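Local coordinates for protein DPSA (Streptomyces coelicolor, PDB 4CY9) that is a Dps protein that probably oxidises and stores iron and binds DNA, assembling into a twelve-subunit, ferritin-like shell, at residues K6-G11 / A76-V81. Sequence-based numbering, arbitrary orientation. Where two conformers were deposited one is given.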
loop_
_atom_site.group_PDB
_atom_site.type_symbol
_atom_site.label_atom_id
_atom_site.label_comp_id
_atom_site.label_asym_id
_atom_site.label_seq_id
_atom_site.Cartn_x
_atom_site.Cartn_y
_atom_site.Cartn_z
ATOM N N LYS A 6 38.623 -16.940 13.188
ATOM C CA LYS A 6 38.988 -16.601 14.576
ATOM C C LYS A 6 37.845 -16.640 15.567
ATOM O O LYS A 6 38.086 -16.808 16.778
ATOM C CB LYS A 6 39.690 -15.209 14.616
ATOM C CG LYS A 6 40.949 -15.297 13.761
ATOM C CD LYS A 6 41.651 -13.954 13.819
ATOM C CE LYS A 6 42.909 -14.114 12.948
ATOM N NZ LYS A 6 43.285 -12.779 12.413
ATOM N N TYR A 7 36.580 -16.529 15.130
ATOM C CA TYR A 7 35.455 -16.693 15.991
ATOM C C TYR A 7 34.428 -17.364 15.089
ATOM O O TYR A 7 34.595 -17.293 13.897
ATOM C CB TYR A 7 34.887 -15.236 16.446
ATOM C CG TYR A 7 34.222 -14.512 15.266
ATOM C CD1 TYR A 7 34.988 -13.702 14.395
ATOM C CD2 TYR A 7 32.793 -14.611 15.000
ATOM C CE1 TYR A 7 34.420 -13.068 13.324
ATOM C CE2 TYR A 7 32.231 -14.022 13.833
ATOM C CZ TYR A 7 33.039 -13.207 13.049
ATOM O OH TYR A 7 32.504 -12.610 11.916
ATOM N N THR A 8 33.370 -17.933 15.644
ATOM C CA THR A 8 32.251 -18.443 14.800
ATOM C C THR A 8 30.990 -18.375 15.646
ATOM O O THR A 8 31.040 -17.906 16.819
ATOM C CB THR A 8 32.640 -19.826 14.213
ATOM O OG1 THR A 8 31.650 -20.162 13.239
ATOM C CG2 THR A 8 32.605 -20.939 15.350
ATOM N N VAL A 9 29.929 -18.904 15.133
ATOM C CA VAL A 9 28.672 -18.884 15.770
ATOM C C VAL A 9 28.784 -19.712 17.102
ATOM O O VAL A 9 29.555 -20.720 17.083
ATOM C CB VAL A 9 27.833 -19.594 14.758
ATOM C CG1 VAL A 9 26.530 -19.963 15.429
ATOM C CG2 VAL A 9 27.578 -18.654 13.539
ATOM N N PRO A 10 28.145 -19.284 18.180
ATOM C CA PRO A 10 28.269 -20.081 19.451
ATOM C C PRO A 10 27.860 -21.551 19.201
ATOM O O PRO A 10 26.850 -21.863 18.533
ATOM C CB PRO A 10 27.247 -19.396 20.361
ATOM C CG PRO A 10 27.412 -17.910 20.008
ATOM C CD PRO A 10 27.353 -18.058 18.428
ATOM N N GLY A 11 28.668 -22.435 19.805
ATOM C CA GLY A 11 28.224 -23.858 19.774
ATOM C C GLY A 11 28.893 -24.620 18.654
ATOM O O GLY A 11 28.651 -25.876 18.556
ATOM N N ALA A 76 29.548 -14.796 6.756
ATOM C CA ALA A 76 30.134 -13.776 7.632
ATOM C C ALA A 76 29.837 -14.073 9.111
ATOM O O ALA A 76 30.761 -13.981 9.977
ATOM C CB ALA A 76 29.495 -12.384 7.223
ATOM N N ALA A 77 28.619 -14.575 9.436
ATOM C CA ALA A 77 28.275 -14.916 10.835
ATOM C C ALA A 77 29.172 -16.094 11.306
ATOM O O ALA A 77 29.550 -16.133 12.464
ATOM C CB ALA A 77 26.802 -15.301 10.908
ATOM N N LEU A 78 29.490 -16.983 10.352
ATOM C CA LEU A 78 30.394 -18.141 10.730
ATOM C C LEU A 78 31.831 -17.688 10.837
ATOM O O LEU A 78 32.678 -18.554 11.303
ATOM C CB LEU A 78 30.317 -19.272 9.622
ATOM C CG LEU A 78 28.969 -19.976 9.724
ATOM C CD1 LEU A 78 28.706 -20.776 8.428
ATOM C CD2 LEU A 78 28.887 -20.971 10.930
ATOM N N GLY A 79 32.189 -16.454 10.559
ATOM C CA GLY A 79 33.538 -15.894 10.744
ATOM C C GLY A 79 34.360 -15.800 9.521
ATOM O O GLY A 79 35.533 -15.404 9.586
ATOM N N GLY A 80 33.766 -15.985 8.325
ATOM C CA GLY A 80 34.492 -16.024 7.040
ATOM C C GLY A 80 34.248 -14.765 6.141
ATOM O O GLY A 80 33.488 -13.820 6.559
ATOM N N VAL A 81 34.888 -14.807 4.975
ATOM C CA VAL A 81 34.801 -13.677 4.042
ATOM C C VAL A 81 33.901 -14.165 2.888
ATOM O O VAL A 81 34.200 -15.148 2.251
ATOM C CB VAL A 81 36.216 -13.286 3.552
ATOM C CG1 VAL A 81 36.032 -12.230 2.437
ATOM C CG2 VAL A 81 37.055 -12.796 4.763
HETATM O O HOH W 1 37.405 -14.765 11.546
HETATM O O HOH W 2 33.307 -12.513 9.170
#
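Tyr7 lays its ring over Gly79, whose CA sits 3.5 Å above the ring plane, away from the ring centre, in a CH-pi contact. Glycine suits this spot twice over: its positive phi (101°) is strained for other residues, and a CB would clash with Tyr7 O. A flat tyrosine can cover it while the hydroxyl reaches polar atoms beyond; Tyr7 OH lies 2.9 Å from Ala76 O. Beside it, Thr8 OG1, anti to the backbone N, donates a 2.7 Å hydrogen bond to Leu78 O, 32° out of the carbonyl plane, a job for a short side chain with a hydroxyl. Here helix 50-77 of the ferritin-like bundle ends in a Schellman motif, and the N-terminal segment crosses that end. Apolar Leu78 also packs on Leu20 and Leu24 of helix 14-44. An alanine at Tyr7 would probably leave Gly79 without its aromatic cover and open a gap beside Gly164 of a second subunit. Against this close, buried part from Tyr7 to Gly79, the side toward Lys6 and Gly80 is looser and water intervenes: one water joins Lys6 N to Gly79 O, another links Tyr7 OH with Gly80 O.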